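PDB 3FYF: protein bvu-3222 from Bacteroides vulgatus ATCC 8482, which is of unknown function but belongs to the DUF4251 family, is made with a signal sequence and probably works in the periplasm. Local coordinates for the interface of chains A and B. Sequence-based numbering; all coordinates share one arbitrary frame. Chains: chain A/B, Protein bvu-3222.

Contacts 1 and 2 are two patches of one two-fold symmetric interface between chains A and B, their C-alpha centres about 12 Å apart. In each, the short strand 62-64 of one chain lies against strand 144-151 and the segment around residues 161 and 162 of the other, with chain A lending strand 62-64 to contact 1 and chain B to contact 2. A:Asn161 belongs to both. In contact 1, A:Asn54 and B:Asn54, the same residue of each chain, meet tip to tip between the two halves. Such reciprocal contacts would suit a homodimer, although the crystal structure alone does not show that the pair forms in solution.

Contact 1: the interface of chains A and B. Residues chain A 54, 56, 60, 62, 64, 161; chain B 54, 144-146, 161-162.
A:Met62, on strand 62-64 of this DUF4251-family protein, lies across B:Asn161 and B:Gln144 in one half of a two-fold symmetric chain A-chain B interface. Its CB passes the amide oxygen of B:Asn161, and CG comes closer, 3.4 Å from that same OD1. A bend at chi2 (76°) then turns the chain, and the thioether SD runs past CB of B:Asn161 while also sitting over the centre of the ring of A:Phe64, two residues along the same strand, 4.0 Å above the plane. The terminal methyl CE reaches CB of B:Gln144 at 3.7 Å, the two side chains crossing at about a right angle, and also touches the carbonyl oxygen of B:Gly162.

B:Gln144, extended beyond CG, carries its amide OE1 to the backbone N of A:Phe64, a 2.8 Å hydrogen bond that is fairly straight at the hydrogen (161°), although the N-H arrives from above the carbonyl plane. The A:Phe64 ring lies against CG and CD of this glutamine through its ring carbon CD2, ring and amide planes 59° apart.

B:Asn161 is held at both polar atoms of its amide. Its ND2 donates to OD1 of B:Asn54 at 2.9 Å, with the acceptor nearly in the B:Asn161 amide plane, and its OD1 accepts from the hydroxyl OG of B:Ser146 at 2.6 Å, which probably fixes the amide's rotation beside the methionine. The same OG shares a water with the backbone oxygen of A:Gly60. A:Asn54 and B:Asn54 meet tip to tip with nearly parallel amides, but the N-H of B:Asn54 points away from OD1 of A:Asn54, leaving a polar contact without a hydrogen bond.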
loop_
_atom_site.group_PDB
_atom_site.type_symbol
_atom_site.label_atom_id
_atom_site.label_comp_id
_atom_site.label_asym_id
_atom_site.label_seq_id
_atom_site.Cartn_x
_atom_site.Cartn_y
_atom_site.Cartn_z
ATOM N N ASN A 54 4.306 0.473 -0.595
ATOM C CA ASN A 54 3.763 1.006 0.651
ATOM C C ASN A 54 3.802 0.005 1.785
ATOM O O ASN A 54 3.882 -1.198 1.560
ATOM C CB ASN A 54 2.335 1.535 0.462
ATOM C CG ASN A 54 1.398 0.495 -0.085
ATOM O OD1 ASN A 54 1.273 0.324 -1.302
ATOM N ND2 ASN A 54 0.707 -0.195 0.810
ATOM N N VAL A 56 1.947 -1.034 5.596
ATOM C CA VAL A 56 0.782 -0.899 6.482
ATOM C C VAL A 56 1.155 -1.439 7.852
ATOM O O VAL A 56 1.607 -2.574 7.976
ATOM C CB VAL A 56 -0.483 -1.628 5.924
ATOM C CG1 VAL A 56 -1.668 -1.581 6.921
ATOM C CG2 VAL A 56 -0.901 -1.018 4.602
ATOM N N GLY A 60 -2.902 0.573 11.797
ATOM C CA GLY A 60 -3.656 1.001 10.627
ATOM C C GLY A 60 -3.016 2.077 9.769
ATOM O O GLY A 60 -3.574 2.458 8.738
ATOM N N MET A 62 -0.804 3.563 7.027
ATOM C CA MET A 62 -0.057 3.229 5.825
ATOM C C MET A 62 0.786 4.399 5.333
ATOM O O MET A 62 0.378 5.562 5.396
ATOM C CB MET A 62 -0.896 2.539 4.721
ATOM C CG MET A 62 -1.393 3.366 3.562
ATOM S SD MET A 62 -0.299 3.892 2.211
ATOM C CE MET A 62 -1.256 5.350 1.938
ATOM N N PHE A 64 3.431 5.401 2.002
ATOM C CA PHE A 64 4.111 5.103 0.734
ATOM C C PHE A 64 5.609 5.299 0.931
ATOM O O PHE A 64 6.021 6.270 1.549
ATOM C CB PHE A 64 3.598 6.000 -0.393
ATOM C CG PHE A 64 2.218 5.651 -0.868
ATOM C CD1 PHE A 64 1.980 4.457 -1.531
ATOM C CD2 PHE A 64 1.157 6.520 -0.659
ATOM C CE1 PHE A 64 0.711 4.128 -1.963
ATOM C CE2 PHE A 64 -0.112 6.206 -1.109
ATOM C CZ PHE A 64 -0.339 5.006 -1.759
ATOM N N ASN A 161 3.303 -3.802 0.525
ATOM C CA ASN A 161 2.610 -3.999 -0.746
ATOM C C ASN A 161 3.467 -3.463 -1.876
ATOM O O ASN A 161 3.933 -2.327 -1.815
ATOM C CB ASN A 161 1.254 -3.286 -0.746
ATOM C CG ASN A 161 0.312 -3.815 0.322
ATOM O OD1 ASN A 161 -0.235 -3.056 1.126
ATOM N ND2 ASN A 161 0.127 -5.113 0.340
ATOM N N ASN B 54 -4.267 1.621 -3.991
ATOM C CA ASN B 54 -4.416 0.170 -3.960
ATOM C C ASN B 54 -5.530 -0.298 -3.029
ATOM O O ASN B 54 -5.995 0.452 -2.184
ATOM C CB ASN B 54 -3.086 -0.525 -3.615
ATOM C CG ASN B 54 -2.574 -0.162 -2.246
ATOM O OD1 ASN B 54 -2.928 -0.792 -1.246
ATOM N ND2 ASN B 54 -1.718 0.846 -2.190
ATOM N N GLN B 144 -1.540 10.792 3.140
ATOM C CA GLN B 144 -1.602 9.365 2.881
ATOM C C GLN B 144 -2.509 8.715 3.915
ATOM O O GLN B 144 -2.338 8.897 5.122
ATOM C CB GLN B 144 -0.196 8.772 2.897
ATOM C CG GLN B 144 0.673 9.332 1.783
ATOM C CD GLN B 144 2.136 9.019 1.960
ATOM O OE1 GLN B 144 2.502 8.015 2.574
ATOM N NE2 GLN B 144 2.990 9.879 1.410
ATOM N N ALA B 145 -3.511 7.992 3.438
ATOM C CA ALA B 145 -4.513 7.465 4.348
ATOM C C ALA B 145 -5.020 6.103 3.926
ATOM O O ALA B 145 -5.004 5.766 2.742
ATOM C CB ALA B 145 -5.670 8.455 4.506
ATOM N N SER B 146 -5.464 5.339 4.923
ATOM C CA SER B 146 -6.006 4.003 4.752
ATOM C C SER B 146 -7.471 3.974 5.200
ATOM O O SER B 146 -7.799 4.427 6.298
ATOM C CB SER B 146 -5.215 3.028 5.612
ATOM O OG SER B 146 -5.442 1.700 5.184
ATOM N N ASN B 161 -6.034 2.034 0.197
ATOM C CA ASN B 161 -4.881 2.849 0.567
ATOM C C ASN B 161 -4.627 3.869 -0.508
ATOM O O ASN B 161 -4.507 3.518 -1.671
ATOM C CB ASN B 161 -3.637 1.976 0.753
ATOM C CG ASN B 161 -3.815 0.954 1.859
ATOM O OD1 ASN B 161 -4.076 1.314 3.007
ATOM N ND2 ASN B 161 -3.680 -0.322 1.520
ATOM N N GLY B 162 -4.537 5.134 -0.121
ATOM C CA GLY B 162 -4.354 6.191 -1.106
ATOM C C GLY B 162 -4.182 7.561 -0.504
ATOM O O GLY B 162 -3.605 7.706 0.571
HETATM O O HOH W 1 -5.644 0.612 7.931
#

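Contact 2: the interface of chains A and B. Residues chain A 139, 144-145, 161-163; chain B 62-64.
A:Gln144 and A:Thr139 grip the backbone of B:Met62 to B:Phe64 through polar side-chain tips. The amide OE1 of A:Gln144 accepts a hydrogen bond from the backbone N of B:Phe64 at 2.9 Å, the donor standing well above the carbonyl plane (53° out of it). Two residues back along the strand, the hydroxyl OG1 of A:Thr139 donates to the carbonyl oxygen of B:Met62 at 2.8 Å, likewise from above that carbonyl's plane. A water shared by this OG1 and the backbone N of B:Met62 adds a second link, so both backbone polar groups of the methionine are engaged.

Around these bonds the side chains pack. The methyl CE of B:Met62 meets CB of A:Gln144 at 3.6 Å, while CG of B:Met62 passes ND2 of A:Asn161 as the two side chains slide by each other in opposite directions. B:Phe64 brings its ring carbon CD2 to 3.3 Å from the phenol oxygen OH of A:Tyr163, and CE2 lies beside CE2 and CZ of that ring; the two side chains cross obliquely. The methylenes CG and CD of B:Arg63 run past OE1 of A:Gln144, the guanidinium almost perpendicular to the amide.

Further out, the thioether SD of B:Met62 backs one face of the B:Phe64 ring, offset toward its rim. With CG anti to the carbonyl carbon (chi1 -71°) and the chain extended beyond it, A:Gln144 can carry its amide to strand 62-64. An alanine here would probably leave the N-H of B:Phe64 without its acceptor and open a gap where CG and the amide lie beside the B:Phe64 ring, the methionine methyl keeping its contact with CB. By seating strand 62-64 of chain B against chain A, the patch probably helps set the register of the strand in one half of a possible homodimer interface.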
loop_
_atom_site.group_PDB
_atom_site.type_symbol
_atom_site.label_atom_id
_atom_site.label_comp_id
_atom_site.label_asym_id
_atom_site.label_seq_id
_atom_site.Cartn_x
_atom_site.Cartn_y
_atom_site.Cartn_z
ATOM N N THR A 139 -0.983 -11.817 -6.303
ATOM C CA THR A 139 -2.224 -11.660 -7.041
ATOM C C THR A 139 -2.103 -12.293 -8.439
ATOM O O THR A 139 -1.281 -11.869 -9.261
ATOM C CB THR A 139 -2.623 -10.177 -7.109
ATOM O OG1 THR A 139 -2.758 -9.669 -5.776
ATOM C CG2 THR A 139 -3.947 -9.985 -7.848
ATOM N N GLN A 144 1.864 -8.409 -8.591
ATOM C CA GLN A 144 1.491 -7.622 -7.425
ATOM C C GLN A 144 1.321 -8.536 -6.234
ATOM O O GLN A 144 0.626 -9.551 -6.302
ATOM C CB GLN A 144 0.225 -6.811 -7.701
ATOM C CG GLN A 144 0.460 -5.661 -8.689
ATOM C CD GLN A 144 -0.819 -5.127 -9.300
ATOM O OE1 GLN A 144 -1.873 -5.142 -8.674
ATOM N NE2 GLN A 144 -0.731 -4.650 -10.538
ATOM N N ALA A 145 1.994 -8.189 -5.148
ATOM C CA ALA A 145 2.012 -9.061 -3.992
ATOM C C ALA A 145 2.036 -8.298 -2.685
ATOM O O ALA A 145 2.480 -7.142 -2.622
ATOM C CB ALA A 145 3.168 -10.065 -4.074
ATOM N N ASN A 161 3.303 -3.802 0.525
ATOM C CA ASN A 161 2.610 -3.999 -0.746
ATOM C C ASN A 161 3.467 -3.463 -1.876
ATOM O O ASN A 161 3.933 -2.327 -1.815
ATOM C CB ASN A 161 1.254 -3.286 -0.746
ATOM C CG ASN A 161 0.312 -3.815 0.322
ATOM O OD1 ASN A 161 -0.235 -3.056 1.126
ATOM N ND2 ASN A 161 0.127 -5.113 0.340
ATOM N N GLY A 162 3.672 -4.281 -2.899
ATOM C CA GLY A 162 4.504 -3.886 -4.020
ATOM C C GLY A 162 4.615 -4.968 -5.064
ATOM O O GLY A 162 3.662 -5.704 -5.308
ATOM N N TYR A 163 5.799 -5.074 -5.661
ATOM C CA TYR A 163 6.020 -5.946 -6.813
ATOM C C TYR A 163 7.045 -7.028 -6.524
ATOM O O TYR A 163 8.084 -6.765 -5.945
ATOM C CB TYR A 163 6.432 -5.111 -8.032
ATOM C CG TYR A 163 5.330 -4.199 -8.504
ATOM C CD1 TYR A 163 4.361 -4.659 -9.391
ATOM C CD2 TYR A 163 5.238 -2.886 -8.049
ATOM C CE1 TYR A 163 3.340 -3.839 -9.820
ATOM C CE2 TYR A 163 4.208 -2.056 -8.476
ATOM C CZ TYR A 163 3.265 -2.545 -9.361
ATOM O OH TYR A 163 2.242 -1.741 -9.801
ATOM N N MET B 62 -3.780 -7.970 -2.636
ATOM C CA MET B 62 -3.706 -6.544 -2.927
ATOM C C MET B 62 -3.548 -6.288 -4.423
ATOM O O MET B 62 -2.807 -6.991 -5.110
ATOM C CB MET B 62 -2.551 -5.900 -2.158
ATOM C CG MET B 62 -1.271 -5.757 -2.965
ATOM S SD MET B 62 -1.195 -4.205 -3.879
ATOM C CE MET B 62 0.217 -4.507 -4.940
ATOM N N ARG B 63 -4.250 -5.274 -4.915
ATOM C CA ARG B 63 -4.163 -4.871 -6.302
ATOM C C ARG B 63 -3.992 -3.365 -6.380
ATOM O O ARG B 63 -4.697 -2.624 -5.691
ATOM C CB ARG B 63 -5.420 -5.297 -7.055
ATOM C CG ARG B 63 -5.135 -6.059 -8.337
ATOM C CD ARG B 63 -5.141 -5.163 -9.544
ATOM N NE ARG B 63 -4.921 -5.914 -10.777
ATOM C CZ ARG B 63 -4.367 -5.399 -11.868
ATOM N NH1 ARG B 63 -4.211 -6.153 -12.947
ATOM N NH2 ARG B 63 -3.963 -4.133 -11.881
ATOM N N PHE B 64 -3.042 -2.921 -7.202
ATOM C CA PHE B 64 -2.914 -1.498 -7.534
ATOM C C PHE B 64 -4.033 -1.106 -8.479
ATOM O O PHE B 64 -4.481 -1.905 -9.300
ATOM C CB PHE B 64 -1.538 -1.164 -8.121
ATOM C CG PHE B 64 -0.465 -1.103 -7.090
ATOM C CD1 PHE B 64 -0.449 -0.078 -6.153
ATOM C CD2 PHE B 64 0.497 -2.090 -7.009
ATOM C CE1 PHE B 64 0.519 -0.032 -5.177
ATOM C CE2 PHE B 64 1.476 -2.040 -6.031
ATOM C CZ PHE B 64 1.481 -1.012 -5.113
HETATM O O HOH W 2 -1.657 -9.932 -3.411
#